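Local atomic coordinates of endoglucanase (Clostridium thermocellum, PDB entry 2YIK), a protein that probably hydrolyses internal beta-1,4-glucosidic bonds of cellulose, as a secreted family 9 glycoside hydrolase that carries a type I dockerin in its full-length form. Residues L125-Y129 / H316-V321; Y129-V134 / I499-A504; I219-A223 / L251-A255. Residues are numbered along the deposited sequence.

Contact 1 of 3, residues L125-Y129 / H316-V321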
ATOM      1  N   LEU A 125      -7.814   0.056  -5.056  1.00 21.45           N
ATOM      2  CA  LEU A 125      -7.780  -0.029  -3.605  1.00 21.41           C
ATOM      3  C   LEU A 125      -6.428  -0.508  -3.089  1.00 21.08           C
ATOM      4  O   LEU A 125      -5.824   0.157  -2.255  1.00 21.25           O
ATOM      5  CB  LEU A 125      -8.919  -0.915  -3.077  1.00 21.04           C
ATOM      6  CG  LEU A 125      -9.240  -0.811  -1.579  1.00 19.59           C
ATOM      7  CD1 LEU A 125      -9.217   0.648  -1.133  1.00 20.06           C
ATOM      8  CD2 LEU A 125     -10.607  -1.434  -1.311  1.00 18.93           C
ATOM      9  N   PRO A 126      -5.933  -1.667  -3.561  1.00 22.64           N
ATOM     10  CA  PRO A 126      -4.622  -2.065  -3.030  1.00 22.44           C
ATOM     11  C   PRO A 126      -3.461  -1.215  -3.581  1.00 23.49           C
ATOM     12  O   PRO A 126      -2.415  -1.102  -2.939  1.00 25.25           O
ATOM     13  CB  PRO A 126      -4.514  -3.538  -3.421  1.00 23.27           C
ATOM     14  CG  PRO A 126      -5.334  -3.622  -4.690  1.00 21.65           C
ATOM     15  CD  PRO A 126      -6.529  -2.738  -4.386  1.00 20.41           C
ATOM     16  N   GLU A 127      -3.632  -0.621  -4.762  1.00 21.81           N
ATOM     17  CA  GLU A 127      -2.574   0.224  -5.332  1.00 22.96           C
ATOM     18  C   GLU A 127      -2.355   1.402  -4.365  1.00 23.08           C
ATOM     19  O   GLU A 127      -1.219   1.729  -4.001  1.00 22.92           O
ATOM     20  CB  GLU A 127      -2.991   0.753  -6.715  1.00 23.67           C
ATOM     21  CG  GLU A 127      -1.929   1.573  -7.463  1.00 24.74           C
ATOM     22  CD  GLU A 127      -0.970   0.717  -8.295  1.00 24.20           C
ATOM     23  OE1 GLU A 127      -1.321  -0.432  -8.622  1.00 21.53           O
ATOM     24  OE2 GLU A 127       0.129   1.200  -8.641  1.00 25.21           O
ATOM     25  N   ALA A 128      -3.450   2.029  -3.944  1.00 22.15           N
ATOM     26  CA  ALA A 128      -3.377   3.151  -3.014  1.00 23.43           C
ATOM     27  C   ALA A 128      -2.901   2.685  -1.635  1.00 23.42           C
ATOM     28  O   ALA A 128      -2.169   3.397  -0.957  1.00 21.52           O
ATOM     29  CB  ALA A 128      -4.743   3.838  -2.900  1.00 22.33           C
ATOM     30  N   TYR A 129      -3.320   1.490  -1.220  1.00 22.73           N
ATOM     31  CA  TYR A 129      -2.898   0.975   0.077  1.00 21.47           C
ATOM     32  C   TYR A 129      -1.387   0.792   0.125  1.00 21.07           C
ATOM     33  O   TYR A 129      -0.747   1.144   1.113  1.00 22.61           O
ATOM     34  CB  TYR A 129      -3.568  -0.366   0.393  1.00 20.34           C
ATOM     35  CG  TYR A 129      -2.905  -1.102   1.540  1.00 21.99           C
ATOM     36  CD1 TYR A 129      -1.824  -1.962   1.316  1.00 21.50           C
ATOM     37  CD2 TYR A 129      -3.312  -0.891   2.860  1.00 20.96           C
ATOM     38  CE1 TYR A 129      -1.163  -2.588   2.372  1.00 22.23           C
ATOM     39  CE2 TYR A 129      -2.658  -1.511   3.927  1.00 22.92           C
ATOM     40  CZ  TYR A 129      -1.581  -2.359   3.676  1.00 21.06           C
ATOM     41  OH  TYR A 129      -0.921  -2.951   4.724  1.00 20.93           O
ATOM     42  N   HIS A 316      -3.787  -3.650   9.980  1.00 23.06           N
ATOM     43  CA  HIS A 316      -3.724  -2.759   8.837  1.00 22.12           C
ATOM     44  C   HIS A 316      -3.616  -3.566   7.523  1.00 21.36           C
ATOM     45  O   HIS A 316      -2.735  -4.405   7.404  1.00 20.51           O
ATOM     46  CB  HIS A 316      -2.526  -1.817   9.055  1.00 22.42           C
ATOM     47  CG  HIS A 316      -2.416  -0.710   8.066  1.00 23.14           C
ATOM     48  ND1 HIS A 316      -3.177   0.435   8.116  1.00 23.34           N
ATOM     49  CD2 HIS A 316      -1.556  -0.532   7.013  1.00 22.18           C
ATOM     50  CE1 HIS A 316      -2.802   1.271   7.162  1.00 23.65           C
ATOM     51  NE2 HIS A 316      -1.818   0.696   6.486  1.00 23.24           N
ATOM     52  N   CYS A 317      -4.495  -3.325   6.546  1.00 20.93           N
ATOM     53  CA  CYS A 317      -4.439  -4.042   5.257  1.00 22.11           C
ATOM     54  C   CYS A 317      -5.265  -3.300   4.207  1.00 22.52           C
ATOM     55  O   CYS A 317      -6.050  -2.421   4.555  1.00 23.84           O
ATOM     56  CB  CYS A 317      -4.962  -5.474   5.400  1.00 22.42           C
ATOM     57  SG  CYS A 317      -6.678  -5.580   5.928  1.00 23.05           S
ATOM     58  N   TRP A 318      -5.117  -3.660   2.934  1.00 22.04           N
ATOM     59  CA  TRP A 318      -5.856  -2.961   1.884  1.00 23.22           C
ATOM     60  C   TRP A 318      -7.358  -2.840   2.122  1.00 23.93           C
ATOM     61  O   TRP A 318      -7.971  -1.870   1.695  1.00 22.79           O
ATOM     62  CB  TRP A 318      -5.608  -3.596   0.503  1.00 22.91           C
ATOM     63  CG  TRP A 318      -6.195  -4.970   0.304  1.00 24.48           C
ATOM     64  CD1 TRP A 318      -5.534  -6.157   0.375  1.00 21.21           C
ATOM     65  CD2 TRP A 318      -7.565  -5.284  -0.026  1.00 23.92           C
ATOM     66  NE1 TRP A 318      -6.402  -7.196   0.133  1.00 23.18           N
ATOM     67  CE2 TRP A 318      -7.641  -6.701  -0.081  1.00 25.07           C
ATOM     68  CE3 TRP A 318      -8.718  -4.523  -0.197  1.00 25.76           C
ATOM     69  CZ2 TRP A 318      -8.850  -7.353  -0.403  1.00 23.08           C
ATOM     70  CZ3 TRP A 318      -9.910  -5.180  -0.507  1.00 25.01           C
ATOM     71  CH2 TRP A 318      -9.970  -6.586  -0.574  1.00 25.12           C
ATOM     72  N   ASN A 319      -7.951  -3.811   2.808  1.00 24.10           N
ATOM     73  CA  ASN A 319      -9.392  -3.774   3.057  1.00 23.46           C
ATOM     74  C   ASN A 319      -9.776  -3.223   4.436  1.00 23.31           C
ATOM     75  O   ASN A 319     -10.945  -3.260   4.827  1.00 22.58           O
ATOM     76  CB  ASN A 319      -9.984  -5.177   2.855  1.00 25.72           C
ATOM     77  CG  ASN A 319     -11.493  -5.157   2.687  1.00 28.51           C
ATOM     78  OD1 ASN A 319     -12.049  -4.254   2.056  1.00 27.33           O
ATOM     79  ND2 ASN A 319     -12.163  -6.168   3.234  1.00 27.06           N
ATOM     80  N   ASP A 320      -8.796  -2.708   5.170  1.00 22.12           N
ATOM     81  CA  ASP A 320      -9.065  -2.143   6.490  1.00 22.93           C
ATOM     82  C   ASP A 320      -7.873  -1.355   7.016  1.00 22.50           C
ATOM     83  O   ASP A 320      -6.892  -1.927   7.481  1.00 22.80           O
ATOM     84  CB  ASP A 320      -9.406  -3.242   7.493  1.00 24.68           C
ATOM     85  CG  ASP A 320      -9.906  -2.685   8.815  1.00 26.90           C
ATOM     86  OD1 ASP A 320      -9.429  -1.610   9.244  1.00 28.05           O
ATOM     87  OD2 ASP A 320     -10.773  -3.327   9.431  1.00 30.56           O
ATOM     88  N   VAL A 321      -7.971  -0.035   6.956  1.00 22.63           N
ATOM     89  CA  VAL A 321      -6.890   0.814   7.421  1.00 20.58           C
ATOM     90  C   VAL A 321      -7.228   1.542   8.724  1.00 22.02           C
ATOM     91  O   VAL A 321      -6.673   2.601   9.019  1.00 23.75           O
ATOM     92  CB  VAL A 321      -6.486   1.833   6.321  1.00 21.58           C
ATOM     93  CG1 VAL A 321      -5.945   1.080   5.104  1.00 18.68           C
ATOM     94  CG2 VAL A 321      -7.690   2.716   5.932  1.00 18.13           C
TER
HETATM   95  O   HOH W   1      -6.657   0.644   0.649  1.00 27.46           O

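Contact 2 of 3, residues Y129-V134 / I499-A504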
ATOM      1  N   TYR A 129      -3.320   1.490  -1.220  1.00 22.73           N
ATOM      2  CA  TYR A 129      -2.898   0.975   0.077  1.00 21.47           C
ATOM      3  C   TYR A 129      -1.387   0.792   0.125  1.00 21.07           C
ATOM      4  O   TYR A 129      -0.747   1.144   1.113  1.00 22.61           O
ATOM      5  CB  TYR A 129      -3.568  -0.366   0.393  1.00 20.34           C
ATOM      6  CG  TYR A 129      -2.905  -1.102   1.540  1.00 21.99           C
ATOM      7  CD1 TYR A 129      -1.824  -1.962   1.316  1.00 21.50           C
ATOM      8  CD2 TYR A 129      -3.312  -0.891   2.860  1.00 20.96           C
ATOM      9  CE1 TYR A 129      -1.163  -2.588   2.372  1.00 22.23           C
ATOM     10  CE2 TYR A 129      -2.658  -1.511   3.927  1.00 22.92           C
ATOM     11  CZ  TYR A 129      -1.581  -2.359   3.676  1.00 21.06           C
ATOM     12  OH  TYR A 129      -0.921  -2.951   4.724  1.00 20.93           O
ATOM     13  N   ALA A 130      -0.820   0.234  -0.942  1.00 20.88           N
ATOM     14  CA  ALA A 130       0.615  -0.000  -0.987  1.00 21.65           C
ATOM     15  C   ALA A 130       1.358   1.321  -0.980  1.00 22.06           C
ATOM     16  O   ALA A 130       2.314   1.503  -0.228  1.00 22.36           O
ATOM     17  CB  ALA A 130       0.979  -0.811  -2.227  1.00 20.50           C
ATOM     18  N   ALA A 131       0.898   2.247  -1.812  1.00 21.28           N
ATOM     19  CA  ALA A 131       1.501   3.569  -1.917  1.00 22.16           C
ATOM     20  C   ALA A 131       1.487   4.326  -0.590  1.00 22.15           C
ATOM     21  O   ALA A 131       2.480   4.932  -0.201  1.00 23.36           O
ATOM     22  CB  ALA A 131       0.774   4.389  -2.989  1.00 20.52           C
ATOM     23  N   SER A 132       0.361   4.293   0.108  1.00 21.20           N
ATOM     24  CA  SER A 132       0.266   5.009   1.368  1.00 21.94           C
ATOM     25  C   SER A 132       1.007   4.279   2.487  1.00 22.13           C
ATOM     26  O   SER A 132       1.631   4.910   3.333  1.00 21.31           O
ATOM     27  CB  SER A 132      -1.201   5.197   1.762  1.00 22.69           C
ATOM     28  OG  SER A 132      -1.810   3.949   2.019  1.00 24.12           O
ATOM     29  N   THR A 133       0.957   2.954   2.482  1.00 21.32           N
ATOM     30  CA  THR A 133       1.616   2.206   3.538  1.00 21.56           C
ATOM     31  C   THR A 133       3.142   2.262   3.414  1.00 21.72           C
ATOM     32  O   THR A 133       3.844   2.381   4.419  1.00 22.49           O
ATOM     33  CB  THR A 133       1.070   0.761   3.596  1.00 21.61           C
ATOM     34  OG1 THR A 133      -0.345   0.814   3.836  1.00 19.32           O
ATOM     35  CG2 THR A 133       1.726  -0.028   4.729  1.00 19.23           C
ATOM     36  N   VAL A 134       3.662   2.198   2.193  1.00 22.80           N
ATOM     37  CA  VAL A 134       5.108   2.315   2.012  1.00 23.13           C
ATOM     38  C   VAL A 134       5.477   3.763   2.379  1.00 23.50           C
ATOM     39  O   VAL A 134       6.509   4.018   2.998  1.00 22.63           O
ATOM     40  CB  VAL A 134       5.533   2.029   0.554  1.00 24.25           C
ATOM     41  CG1 VAL A 134       7.006   2.361   0.373  1.00 23.91           C
ATOM     42  CG2 VAL A 134       5.282   0.555   0.213  1.00 22.32           C
ATOM     43  N   ILE A 499       1.807  -6.045  -4.319  1.00 24.13           N
ATOM     44  CA  ILE A 499       2.237  -4.758  -3.816  1.00 23.02           C
ATOM     45  C   ILE A 499       1.723  -4.530  -2.395  1.00 23.00           C
ATOM     46  O   ILE A 499       2.416  -3.921  -1.584  1.00 22.19           O
ATOM     47  CB  ILE A 499       1.839  -3.585  -4.780  1.00 24.16           C
ATOM     48  CG1 ILE A 499       0.346  -3.609  -5.132  1.00 24.19           C
ATOM     49  CG2 ILE A 499       2.669  -3.680  -6.049  1.00 19.87           C
ATOM     50  CD1 ILE A 499      -0.563  -3.129  -4.019  1.00 32.79           C
ATOM     51  N   ASP A 500       0.538  -5.045  -2.067  1.00 24.43           N
ATOM     52  CA  ASP A 500       0.030  -4.856  -0.708  1.00 24.70           C
ATOM     53  C   ASP A 500       0.776  -5.758   0.273  1.00 24.99           C
ATOM     54  O   ASP A 500       0.930  -5.407   1.438  1.00 25.50           O
ATOM     55  CB  ASP A 500      -1.498  -5.083  -0.635  1.00 23.96           C
ATOM     56  CG  ASP A 500      -1.885  -6.547  -0.503  1.00 27.07           C
ATOM     57  OD1 ASP A 500      -1.968  -7.241  -1.540  1.00 27.26           O
ATOM     58  OD2 ASP A 500      -2.114  -7.008   0.638  1.00 26.90           O
ATOM     59  N   TYR A 501       1.263  -6.900  -0.208  1.00 24.90           N
ATOM     60  CA  TYR A 501       2.011  -7.842   0.632  1.00 23.73           C
ATOM     61  C   TYR A 501       3.333  -7.255   1.111  1.00 23.84           C
ATOM     62  O   TYR A 501       3.720  -7.431   2.266  1.00 23.97           O
ATOM     63  CB  TYR A 501       2.320  -9.122  -0.142  1.00 23.36           C
ATOM     64  CG  TYR A 501       1.223 -10.163  -0.160  1.00 23.26           C
ATOM     65  CD1 TYR A 501      -0.125  -9.802  -0.063  1.00 23.90           C
ATOM     66  CD2 TYR A 501       1.532 -11.506  -0.371  1.00 24.42           C
ATOM     67  CE1 TYR A 501      -1.134 -10.758  -0.186  1.00 25.08           C
ATOM     68  CE2 TYR A 501       0.540 -12.465  -0.498  1.00 25.39           C
ATOM     69  CZ  TYR A 501      -0.788 -12.090  -0.411  1.00 26.35           C
ATOM     70  OH  TYR A 501      -1.754 -13.052  -0.601  1.00 24.96           O
ATOM     71  N   ASN A 502       4.022  -6.556   0.213  1.00 23.79           N
ATOM     72  CA  ASN A 502       5.314  -5.958   0.530  1.00 24.93           C
ATOM     73  C   ASN A 502       5.240  -4.584   1.190  1.00 23.32           C
ATOM     74  O   ASN A 502       6.222  -4.117   1.767  1.00 24.80           O
ATOM     75  CB  ASN A 502       6.181  -5.863  -0.739  1.00 25.22           C
ATOM     76  CG  ASN A 502       7.134  -7.044  -0.894  1.00 27.22           C
ATOM     77  OD1 ASN A 502       8.357  -6.872  -0.944  1.00 28.63           O
ATOM     78  ND2 ASN A 502       6.582  -8.243  -0.964  1.00 24.73           N
ATOM     79  N   ALA A 503       4.077  -3.950   1.123  1.00 22.77           N
ATOM     80  CA  ALA A 503       3.892  -2.608   1.670  1.00 22.01           C
ATOM     81  C   ALA A 503       4.336  -2.351   3.115  1.00 22.57           C
ATOM     82  O   ALA A 503       5.224  -1.526   3.353  1.00 22.18           O
ATOM     83  CB  ALA A 503       2.440  -2.187   1.484  1.00 23.15           C
ATOM     84  N   ALA A 504       3.727  -3.034   4.081  1.00 20.02           N
ATOM     85  CA  ALA A 504       4.108  -2.820   5.476  1.00 20.76           C
ATOM     86  C   ALA A 504       5.460  -3.465   5.764  1.00 19.73           C
ATOM     87  O   ALA A 504       6.188  -3.037   6.659  1.00 20.81           O
ATOM     88  CB  ALA A 504       3.039  -3.379   6.426  1.00 18.69           C
TER
HETATM   89  O   HOH W   2       1.035  -4.725   3.904  1.00 29.02           O
HETATM   90  O   HOH W   3       5.758   0.543   5.229  1.00 22.61           O

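Contact 3 of 3, residues I219-A223 / L251-A255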
ATOM      1  N   ILE A 219     -11.238   6.704  -3.640  1.00 23.73           N
ATOM      2  CA  ILE A 219     -10.910   8.129  -3.729  1.00 24.29           C
ATOM      3  C   ILE A 219     -10.134   8.546  -2.473  1.00 23.56           C
ATOM      4  O   ILE A 219      -9.095   9.196  -2.563  1.00 24.50           O
ATOM      5  CB  ILE A 219     -12.190   9.019  -3.861  1.00 24.34           C
ATOM      6  CG1 ILE A 219     -12.799   8.924  -5.268  1.00 26.88           C
ATOM      7  CG2 ILE A 219     -11.818  10.483  -3.695  1.00 21.48           C
ATOM      8  CD1 ILE A 219     -12.770   7.561  -5.849  1.00 35.89           C
ATOM      9  N   SER A 220     -10.639   8.148  -1.307  1.00 22.51           N
ATOM     10  CA  SER A 220      -9.999   8.474  -0.036  1.00 23.14           C
ATOM     11  C   SER A 220      -8.651   7.780   0.137  1.00 22.96           C
ATOM     12  O   SER A 220      -7.695   8.390   0.611  1.00 21.87           O
ATOM     13  CB  SER A 220     -10.913   8.102   1.134  1.00 22.93           C
ATOM     14  OG  SER A 220     -12.107   8.862   1.100  1.00 23.48           O
ATOM     15  N   ALA A 221      -8.578   6.506  -0.242  1.00 22.93           N
ATOM     16  CA  ALA A 221      -7.331   5.763  -0.116  1.00 23.20           C
ATOM     17  C   ALA A 221      -6.264   6.474  -0.927  1.00 23.18           C
ATOM     18  O   ALA A 221      -5.119   6.596  -0.488  1.00 23.64           O
ATOM     19  CB  ALA A 221      -7.507   4.327  -0.611  1.00 22.79           C
ATOM     20  N   THR A 222      -6.649   6.967  -2.103  1.00 23.56           N
ATOM     21  CA  THR A 222      -5.713   7.673  -2.968  1.00 22.95           C
ATOM     22  C   THR A 222      -5.321   9.035  -2.396  1.00 23.60           C
ATOM     23  O   THR A 222      -4.151   9.405  -2.431  1.00 23.05           O
ATOM     24  CB  THR A 222      -6.285   7.872  -4.392  1.00 22.51           C
ATOM     25  OG1 THR A 222      -6.664   6.602  -4.935  1.00 23.67           O
ATOM     26  CG2 THR A 222      -5.229   8.500  -5.308  1.00 19.36           C
ATOM     27  N   ALA A 223      -6.291   9.777  -1.867  1.00 22.00           N
ATOM     28  CA  ALA A 223      -5.993  11.084  -1.290  1.00 23.09           C
ATOM     29  C   ALA A 223      -5.010  10.938  -0.128  1.00 23.08           C
ATOM     30  O   ALA A 223      -4.133  11.780   0.056  1.00 22.55           O
ATOM     31  CB  ALA A 223      -7.282  11.773  -0.813  1.00 22.08           C
ATOM     32  N   LEU A 251      -9.143  15.394  -4.167  1.00 22.73           N
ATOM     33  CA  LEU A 251      -9.731  14.065  -4.111  1.00 22.95           C
ATOM     34  C   LEU A 251     -10.577  13.950  -2.841  1.00 23.20           C
ATOM     35  O   LEU A 251     -11.723  13.498  -2.896  1.00 24.10           O
ATOM     36  CB  LEU A 251      -8.635  12.994  -4.140  1.00 22.40           C
ATOM     37  CG  LEU A 251      -7.997  12.774  -5.515  1.00 21.72           C
ATOM     38  CD1 LEU A 251      -6.670  12.044  -5.375  1.00 20.85           C
ATOM     39  CD2 LEU A 251      -8.961  11.987  -6.397  1.00 22.61           C
ATOM     40  N   PHE A 252     -10.035  14.390  -1.705  1.00 24.95           N
ATOM     41  CA  PHE A 252     -10.791  14.309  -0.457  1.00 26.40           C
ATOM     42  C   PHE A 252     -12.083  15.110  -0.547  1.00 27.84           C
ATOM     43  O   PHE A 252     -13.120  14.676  -0.042  1.00 29.92           O
ATOM     44  CB  PHE A 252      -9.985  14.827   0.736  1.00 24.30           C
ATOM     45  CG  PHE A 252     -10.673  14.610   2.065  1.00 25.34           C
ATOM     46  CD1 PHE A 252     -10.527  13.405   2.754  1.00 24.81           C
ATOM     47  CD2 PHE A 252     -11.499  15.595   2.607  1.00 23.50           C
ATOM     48  CE1 PHE A 252     -11.199  13.182   3.965  1.00 25.31           C
ATOM     49  CE2 PHE A 252     -12.174  15.383   3.812  1.00 23.94           C
ATOM     50  CZ  PHE A 252     -12.023  14.173   4.493  1.00 25.06           C
ATOM     51  N   ASP A 253     -12.024  16.277  -1.184  1.00 27.53           N
ATOM     52  CA  ASP A 253     -13.210  17.112  -1.321  1.00 27.22           C
ATOM     53  C   ASP A 253     -14.267  16.420  -2.177  1.00 25.67           C
ATOM     54  O   ASP A 253     -15.466  16.554  -1.935  1.00 24.95           O
ATOM     55  CB  ASP A 253     -12.851  18.461  -1.941  1.00 29.15           C
ATOM     56  CG  ASP A 253     -13.950  19.483  -1.751  1.00 30.81           C
ATOM     57  OD1 ASP A 253     -14.307  19.747  -0.583  1.00 33.56           O
ATOM     58  OD2 ASP A 253     -14.464  20.018  -2.753  1.00 32.26           O
ATOM     59  N   PHE A 254     -13.809  15.688  -3.182  1.00 24.41           N
ATOM     60  CA  PHE A 254     -14.694  14.948  -4.065  1.00 24.26           C
ATOM     61  C   PHE A 254     -15.369  13.852  -3.229  1.00 24.21           C
ATOM     62  O   PHE A 254     -16.573  13.638  -3.328  1.00 23.11           O
ATOM     63  CB  PHE A 254     -13.870  14.343  -5.210  1.00 24.87           C
ATOM     64  CG  PHE A 254     -14.651  13.447  -6.138  1.00 26.20           C
ATOM     65  CD1 PHE A 254     -14.867  12.109  -5.809  1.00 25.96           C
ATOM     66  CD2 PHE A 254     -15.145  13.928  -7.351  1.00 26.27           C
ATOM     67  CE1 PHE A 254     -15.551  11.249  -6.682  1.00 26.85           C
ATOM     68  CE2 PHE A 254     -15.833  13.078  -8.236  1.00 27.13           C
ATOM     69  CZ  PHE A 254     -16.039  11.734  -7.895  1.00 26.93           C
ATOM     70  N   ALA A 255     -14.589  13.167  -2.397  1.00 23.13           N
ATOM     71  CA  ALA A 255     -15.140  12.105  -1.551  1.00 23.90           C
ATOM     72  C   ALA A 255     -16.120  12.688  -0.539  1.00 24.47           C
ATOM     73  O   ALA A 255     -17.189  12.135  -0.303  1.00 24.91           O
ATOM     74  CB  ALA A 255     -14.010  11.355  -0.821  1.00 22.53           C
TER

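Contact 1 of 3, residues L125-Y129 / H316-V321
His-316 meets the helical segment 125-129 at the far end of Tyr-129: its CD2 lies 3.4 Å from Tyr-129 OH, and the two rings pass obliquely, centroids 5.2 Å apart and planes at 39°. Its NE2 is hydrogen-bonded one turn further along that helix, to Thr-133. Cys-317 points its side chain away from the helix and opens a type I beta turn that runs to Asp-320, closed by Asp-320 N to Cys-317 O at 2.8 Å. Next comes Trp-318, whose backbone N sits over one face of the Tyr-129 ring, 3.3 Å from Tyr-129 CD2, while its CB packs against Pro-126 CB (4.1 Å) and its CE3 meets Leu-125 CD2 edge-on (3.8 Å). In the (alpha/alpha)6 barrel of family 9, this turn is a connection into helix 322-336, laid against the start of helix 124-140. A water donates to both Leu-125 O (3.1 Å) and Trp-318 O (3.0 Å), bridging the two backbones. Asp-320 forms a salt bridge with Lys-277, a residue of a calcium site. Val-321, the N-cap residue of helix 322-336, brings CG1 to the edge of the Tyr-129 ring, 4.0 Å from Tyr-129 CD2.

Contact 2 of 3, residues Y129-V134 / I499-A504
This is a close, nearly parallel helix-helix contact in the heart of the catalytic domain, between helix 124-140 and the first turns of helix 499-516, with all its touching residues buried. Both helices appear to belong to the inner ring of the (alpha/alpha)6 barrel, where neighbours run the same way. The segment axes come within 8.3 Å and diverge by just 10°.

Small residues make that spacing possible. Ala-503 is a knob in the hole formed by Tyr-129, Ala-130, Thr-133 and Val-134: its CB lies 3.7 Å from Tyr-129 CE1 and 3.8 Å from Ala-130 CA, and Val-134 CG2 approaches Ala-503 CA to 3.7 Å. One turn earlier, the end of the Ile-499 side chain reaches across, with CD1 a tight 3.3 Å from Ala-130 CB. Thr-133 contributes its methyl, CG2 resting 4.0 Å from Ala-504 CB, while its OG1 donates to Tyr-129 O (2.8 Å) within its own helix and also pairs with His-316. Tyr-129 lies beside Asp-500, Tyr-129 CD1 to Asp-500 CB at 3.7 Å. The Asp-500 side chain is about 12 Å from that of His-451, a predicted active-site residue.

No direct hydrogen bond crosses the interface; water supplies the polar links. One water bonds Tyr-129 OH (2.8 Å), donates to Asp-500 O (2.6 Å) and accepts from Ala-504 N (3.2 Å); another donates to Thr-133 O and Ala-503 O, both at 2.8 Å. The direct interface therefore depends on close apolar fit, with water-mediated bonds linking polar groups beside it.

Contact 3 of 3, residues I219-A223 / L251-A255
The segments 219-223 and 251-255 run almost antiparallel, their axes crossing at -157° with a closest approach of 8.6 Å; the nearest CA atoms, those of Ala-223 and Leu-251, are 5.6 Å apart. They lie on consecutive helices, 216-233 and 238-257, which form a helical hairpin, the repeating unit of the (alpha/alpha)6 barrel. Helix 216-233 is probably the inner member, since it also packs on helix 124-140 through Ala-221, and helix 238-257 the outer one.

The interface is built from apolar side chains, without hydrogen bonds between the segments. At the end nearer the connecting turn, Ala-223 CB fits against Leu-251 CB (3.8 Å) and close to Phe-252 N (3.9 Å), and Thr-222 CG2 touches Leu-251 CD1 at 3.8 Å. The Phe-252 ring turns to other company, stacking with Tyr-282 and meeting Tyr-298 edge-to-face. Towards the other end, Ser-220 OG lies 3.7 Å from Ala-255 CB, but its hydrogen bond is to Thr-216 O, one turn back in its own helix. Strands 177-184 and 206-209 cover one flank, where Phe-254 touches both Val-177 and Ile-209.

Ile-219, which buries the most surface of any residue here, lies at that same end: its CG1 approaches Phe-254 CD1 to 3.8 Å, and its CG2 packs on Ala-255 CB at 3.7 Å while pressing to within 3.1 Å of Leu-251 O.

Overall arrangement
Helix 124-140 ties the three contacts together. Contacts 1 and 2 both use it, share Tyr-129, and have centres about 8 Å apart; contact 3 lies about 14 Å from contact 1 and 18 Å from contact 2, centre to centre. Contact 3 touches contact 1, mainly through Ala-128, whose CB is 3.6 Å from Ala-221 CB, but stops about 5 Å short of contact 2 between nearest atoms. Along the chain, helix 124-140 comes first, then both segments of contact 3, then the loop 316-321, and finally helix 499-516, so contacts 1 and 2 interlock in sequence. Helix 499-516, the last modelled helix, thus returns to an early one, consistent with closure of the helical barrel, while contact 3 extends the packing outward.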